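Local coordinates for protein 2-hydroxyisobutyryl-CoA synthetase (Aquincola tertiaricarbonis, PDB 6HDY) that is a member of the ANL superfamily of AMP-binding enzymes, with an AMP-binding region followed by a smaller C-terminal domain, at residues Ser223-Leu228 and Leu247-Glu252. Numbering follows the deposited sequence.
Sequences SYAIHL and LFFSGE. With 8LQ ([[(2~{R},3~{S},4~{R},5~{R})-5-(6-aminopurin-9-yl)-3,4-bis(oxidanyl)oxolan-2-yl]methoxy-oxidanyl-phosphoryl] (3~{S})-3-oxidanylbutanoate), chain C; 3HL ((3S)-3-hydroxybutanoic acid), chain B.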
ATOM      1  N   SER A 223     -14.054  -5.100  11.182  1.00 35.95           N
ATOM      2  CA  SER A 223     -14.221  -3.767  11.788  1.00 37.43           C
ATOM      3  C   SER A 223     -14.325  -2.702  10.708  1.00 40.42           C
ATOM      4  O   SER A 223     -15.199  -1.842  10.797  1.00 41.11           O
ATOM      5  CB  SER A 223     -13.038  -3.419  12.689  1.00 40.56           C
ATOM      6  OG  SER A 223     -13.072  -4.196  13.866  1.00 48.09           O
ATOM      7  N   TYR A 224     -13.419  -2.740   9.717  1.00 35.09           N
ATOM      8  CA  TYR A 224     -13.437  -1.771   8.628  1.00 34.49           C
ATOM      9  C   TYR A 224     -14.721  -1.812   7.820  1.00 38.59           C
ATOM     10  O   TYR A 224     -15.271  -0.751   7.531  1.00 39.85           O
ATOM     11  CB  TYR A 224     -12.216  -1.871   7.708  1.00 34.08           C
ATOM     12  CG  TYR A 224     -12.124  -0.679   6.778  1.00 35.43           C
ATOM     13  CD1 TYR A 224     -12.499   0.595   7.206  1.00 38.17           C
ATOM     14  CD2 TYR A 224     -11.641  -0.814   5.486  1.00 34.65           C
ATOM     15  CE1 TYR A 224     -12.384   1.701   6.370  1.00 38.74           C
ATOM     16  CE2 TYR A 224     -11.548   0.285   4.632  1.00 35.43           C
ATOM     17  CZ  TYR A 224     -11.917   1.540   5.081  1.00 39.28           C
ATOM     18  OH  TYR A 224     -11.816   2.632   4.260  1.00 37.76           O
ATOM     19  N   ALA A 225     -15.201  -3.013   7.460  1.00 34.04           N
ATOM     20  CA  ALA A 225     -16.466  -3.164   6.742  1.00 35.43           C
ATOM     21  C   ALA A 225     -17.637  -2.437   7.498  1.00 39.80           C
ATOM     22  O   ALA A 225     -18.397  -1.698   6.878  1.00 39.58           O
ATOM     23  CB  ALA A 225     -16.775  -4.634   6.577  1.00 36.21           C
ATOM     24  N   ILE A 226     -17.714  -2.582   8.831  1.00 36.88           N
ATOM     25  CA  ILE A 226     -18.727  -1.908   9.640  1.00 39.74           C
ATOM     26  C   ILE A 226     -18.545  -0.390   9.546  1.00 45.13           C
ATOM     27  O   ILE A 226     -19.524   0.316   9.274  1.00 45.28           O
ATOM     28  CB  ILE A 226     -18.803  -2.433  11.118  1.00 43.97           C
ATOM     29  CG1 ILE A 226     -19.471  -3.823  11.171  1.00 45.15           C
ATOM     30  CG2 ILE A 226     -19.592  -1.462  12.040  1.00 44.49           C
ATOM     31  CD1 ILE A 226     -18.789  -4.770  12.081  1.00 52.20           C
ATOM     32  N   HIS A 227     -17.298   0.106   9.742  1.00 41.75           N
ATOM     33  CA  HIS A 227     -17.004   1.540   9.700  1.00 43.36           C
ATOM     34  C   HIS A 227     -17.337   2.166   8.348  1.00 47.81           C
ATOM     35  O   HIS A 227     -17.909   3.260   8.292  1.00 48.63           O
ATOM     36  CB  HIS A 227     -15.563   1.835  10.134  1.00 44.00           C
ATOM     37  CG  HIS A 227     -15.144   3.267   9.947  1.00 48.49           C
ATOM     38  ND1 HIS A 227     -15.918   4.318  10.419  1.00 52.39           N
ATOM     39  CD2 HIS A 227     -14.036   3.774   9.350  1.00 49.91           C
ATOM     40  CE1 HIS A 227     -15.259   5.421  10.104  1.00 52.17           C
ATOM     41  NE2 HIS A 227     -14.128   5.150   9.450  1.00 50.99           N
ATOM     42  N   LEU A 228     -17.016   1.443   7.266  1.00 43.42           N
ATOM     43  CA  LEU A 228     -17.270   1.854   5.892  1.00 43.06           C
ATOM     44  C   LEU A 228     -18.772   2.029   5.577  1.00 48.38           C
ATOM     45  O   LEU A 228     -19.114   2.944   4.823  1.00 49.60           O
ATOM     46  CB  LEU A 228     -16.575   0.873   4.922  1.00 41.59           C
ATOM     47  CG  LEU A 228     -16.211   1.393   3.544  1.00 45.66           C
ATOM     48  CD1 LEU A 228     -15.270   2.589   3.633  1.00 45.93           C
ATOM     49  CD2 LEU A 228     -15.601   0.288   2.716  1.00 45.32           C
ATOM     50  N   LEU A 247     -17.531 -10.316   0.750  1.00 37.42           N
ATOM     51  CA  LEU A 247     -16.541  -9.605   1.539  1.00 34.72           C
ATOM     52  C   LEU A 247     -15.813 -10.727   2.277  1.00 35.62           C
ATOM     53  O   LEU A 247     -16.469 -11.621   2.805  1.00 36.32           O
ATOM     54  CB  LEU A 247     -17.201  -8.638   2.543  1.00 34.94           C
ATOM     55  CG  LEU A 247     -18.071  -7.525   1.958  1.00 40.28           C
ATOM     56  CD1 LEU A 247     -19.550  -7.925   2.002  1.00 41.79           C
ATOM     57  CD2 LEU A 247     -17.866  -6.211   2.722  1.00 41.93           C
ATOM     58  N   PHE A 248     -14.481 -10.731   2.243  1.00 29.99           N
ATOM     59  CA  PHE A 248     -13.689 -11.766   2.909  1.00 30.06           C
ATOM     60  C   PHE A 248     -12.688 -11.104   3.815  1.00 32.46           C
ATOM     61  O   PHE A 248     -12.069 -10.130   3.425  1.00 32.73           O
ATOM     62  CB  PHE A 248     -13.097 -12.795   1.939  1.00 31.59           C
ATOM     63  CG  PHE A 248     -11.965 -12.364   1.030  1.00 31.90           C
ATOM     64  CD1 PHE A 248     -12.217 -11.596  -0.103  1.00 34.04           C
ATOM     65  CD2 PHE A 248     -10.672 -12.858   1.218  1.00 32.27           C
ATOM     66  CE1 PHE A 248     -11.177 -11.253  -0.978  1.00 33.98           C
ATOM     67  CE2 PHE A 248      -9.636 -12.519   0.341  1.00 33.87           C
ATOM     68  CZ  PHE A 248      -9.891 -11.696  -0.732  1.00 32.24           C
ATOM     69  N   PHE A 249     -12.635 -11.541   5.056  1.00 29.03           N
ATOM     70  CA  PHE A 249     -11.870 -10.851   6.088  1.00 28.72           C
ATOM     71  C   PHE A 249     -10.891 -11.721   6.830  1.00 32.29           C
ATOM     72  O   PHE A 249     -11.129 -12.919   7.052  1.00 32.87           O
ATOM     73  CB  PHE A 249     -12.849 -10.240   7.155  1.00 31.13           C
ATOM     74  CG  PHE A 249     -14.047  -9.436   6.675  1.00 33.24           C
ATOM     75  CD1 PHE A 249     -13.875  -8.245   5.970  1.00 33.84           C
ATOM     76  CD2 PHE A 249     -15.350  -9.833   6.996  1.00 36.04           C
ATOM     77  CE1 PHE A 249     -14.980  -7.496   5.555  1.00 35.38           C
ATOM     78  CE2 PHE A 249     -16.455  -9.079   6.575  1.00 37.80           C
ATOM     79  CZ  PHE A 249     -16.263  -7.909   5.877  1.00 34.73           C
ATOM     80  N   SER A 250      -9.842 -11.061   7.318  1.00 28.20           N
ATOM     81  CA  SER A 250      -8.822 -11.632   8.192  1.00 28.11           C
ATOM     82  C   SER A 250      -8.310 -10.527   9.114  1.00 32.44           C
ATOM     83  O   SER A 250      -8.602  -9.346   8.887  1.00 31.94           O
ATOM     84  CB  SER A 250      -7.691 -12.248   7.373  1.00 27.79           C
ATOM     85  OG  SER A 250      -6.817 -11.243   6.904  1.00 31.96           O
ATOM     86  N   GLY A 251      -7.592 -10.912  10.164  1.00 30.18           N
ATOM     87  CA  GLY A 251      -6.968  -9.945  11.052  1.00 29.60           C
ATOM     88  C   GLY A 251      -7.435  -9.958  12.482  1.00 36.46           C
ATOM     89  O   GLY A 251      -6.676  -9.572  13.369  1.00 37.58           O
ATOM     90  N   GLU A 252      -8.681 -10.403  12.721  1.00 32.27           N
ATOM     91  CA  GLU A 252      -9.313 -10.381  14.042  1.00 32.64           C
ATOM     92  C   GLU A 252     -10.640 -11.145  13.976  1.00 36.78           C
ATOM     93  O   GLU A 252     -11.165 -11.304  12.880  1.00 36.27           O
ATOM     94  CB  GLU A 252      -9.625  -8.907  14.436  1.00 34.07           C
ATOM     95  CG  GLU A 252     -10.399  -8.157  13.353  1.00 34.34           C
ATOM     96  CD  GLU A 252     -11.016  -6.829  13.725  1.00 37.91           C
ATOM     97  OE1 GLU A 252     -10.649  -6.262  14.773  1.00 42.23           O
ATOM     98  OE2 GLU A 252     -11.854  -6.336  12.945  1.00 39.75           O
TER
HETATM   99  N9  8LQ C 502      -6.618 -13.176  13.673  1.00 38.02           N
HETATM  100  C8  8LQ C 502      -6.241 -13.099  12.387  1.00 39.25           C
HETATM  101  N7  8LQ C 502      -7.228 -13.557  11.624  1.00 39.26           N
HETATM  102  C5  8LQ C 502      -8.223 -13.948  12.439  1.00 39.51           C
HETATM  103  C6  8LQ C 502      -9.465 -14.433  12.220  1.00 36.41           C
HETATM  104  N6  8LQ C 502      -9.843 -14.655  10.971  1.00 30.16           N
HETATM  105  N1  8LQ C 502     -10.301 -14.727  13.234  1.00 38.77           N
HETATM  106  C2  8LQ C 502      -9.917 -14.498  14.557  1.00 35.87           C
HETATM  107  N3  8LQ C 502      -8.667 -13.931  14.756  1.00 36.00           N
HETATM  108  C4  8LQ C 502      -7.840 -13.701  13.708  1.00 38.60           C
HETATM  109  CAA 8LQ C 502      -2.033 -11.304   7.982  0.50 17.86           C
HETATM  110  CAZ 8LQ C 502      -3.471 -11.785   8.314  0.50 21.54           C
HETATM  111  OAE 8LQ C 502      -4.376 -10.689   8.216  0.50 17.92           O
HETATM  112  CAL 8LQ C 502      -3.580 -12.386   9.728  0.50 28.86           C
HETATM  113  CAS 8LQ C 502      -3.086 -11.388  10.784  0.50 38.33           C
HETATM  114  OAC 8LQ C 502      -3.810 -10.463  11.140  0.50 40.65           O
HETATM  115  OAQ 8LQ C 502      -1.783 -11.573  11.206  1.00 43.29           O
HETATM  116  PBC 8LQ C 502      -1.173 -10.843  12.492  1.00 41.42           P
HETATM  117  OAH 8LQ C 502      -1.191  -9.299  12.120  1.00 41.96           O
HETATM  118  OAD 8LQ C 502       0.170 -11.327  12.858  1.00 50.88           O
HETATM  119  O5' 8LQ C 502      -2.197 -11.170  13.649  1.00 37.90           O
HETATM  120  C5' 8LQ C 502      -2.502 -12.547  13.863  1.00 34.53           C
HETATM  121  C4' 8LQ C 502      -3.515 -12.672  14.972  1.00 32.16           C
HETATM  122  O4' 8LQ C 502      -4.723 -11.952  14.602  1.00 31.98           O
HETATM  123  C3' 8LQ C 502      -3.906 -14.086  15.044  1.00 32.79           C
HETATM  124  O3' 8LQ C 502      -2.979 -14.822  15.891  1.00 32.30           O
HETATM  125  C2' 8LQ C 502      -5.302 -13.970  15.659  1.00 34.30           C
HETATM  126  O2' 8LQ C 502      -5.235 -13.647  17.105  1.00 35.31           O
HETATM  127  C1' 8LQ C 502      -5.853 -12.784  14.902  1.00 31.59           C
HETATM  128  CA  3HL B 501      -3.154 -11.513   9.824  0.50 32.78           C
HETATM  129  CB  3HL B 501      -1.805 -11.509   9.070  0.50 30.99           C
HETATM  130  OG1 3HL B 501      -1.816 -12.300   7.886  0.50 33.96           O
HETATM  131  CG2 3HL B 501      -1.402 -10.126   8.656  0.50 26.64           C
HETATM  132  C   3HL B 501      -4.145 -12.339   9.042  0.50 31.86           C
HETATM  133  OA  3HL B 501      -4.519 -11.942   7.948  0.50 33.11           O
HETATM  134  OB  3HL B 501      -4.396 -13.576   9.541  0.50 31.99           O
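Glu252 OE2 takes two bonds from Ser223, at the first turn of helix 222-234. Ser223 OG donates at 2.6 Å to the syn lone pair of Glu252 OE2, on the side of the other carboxylate oxygen, while Ser223 N, 3.1 Å from Glu252 OE2, meets it nearly along the C-O axis. Because chi1 of Ser223 is -71°, OG sits beside its own backbone N, and hydroxyl and amide converge on one oxygen. The Glu252 chain reaches them extended beyond CG. Deeper in, the methyl of Ala225 meets the CE1-CZ side of the Phe249 ring obliquely, Ala225 CB 3.4 Å from Phe249 CZ, and Leu247 CD2 lies farther off, 4.3 Å from Ala225 CB. Phe218 packs against both Leu247 and Phe249. The contact joins the helix of a beta-alpha-beta crossover to its second strand: strand 217-220, helix 222-234, strand 246-249, with both strands parallel neighbours in the sheet. Past the strand's end, Ser250, Gly251 and Glu252 line the pocket of 8LQ. The overlapping 8LQ and 3HL cannot occupy this place together; Ser250 OG lies within hydrogen-bonding distance of each, its proton unassigned, and is hydrogen-bonded to Tyr219 OH. The two bonds from Ser223 to OE2, with Ala467 N on OE1, fix the carboxylate's position and tie the pocket loop to the start of the helix.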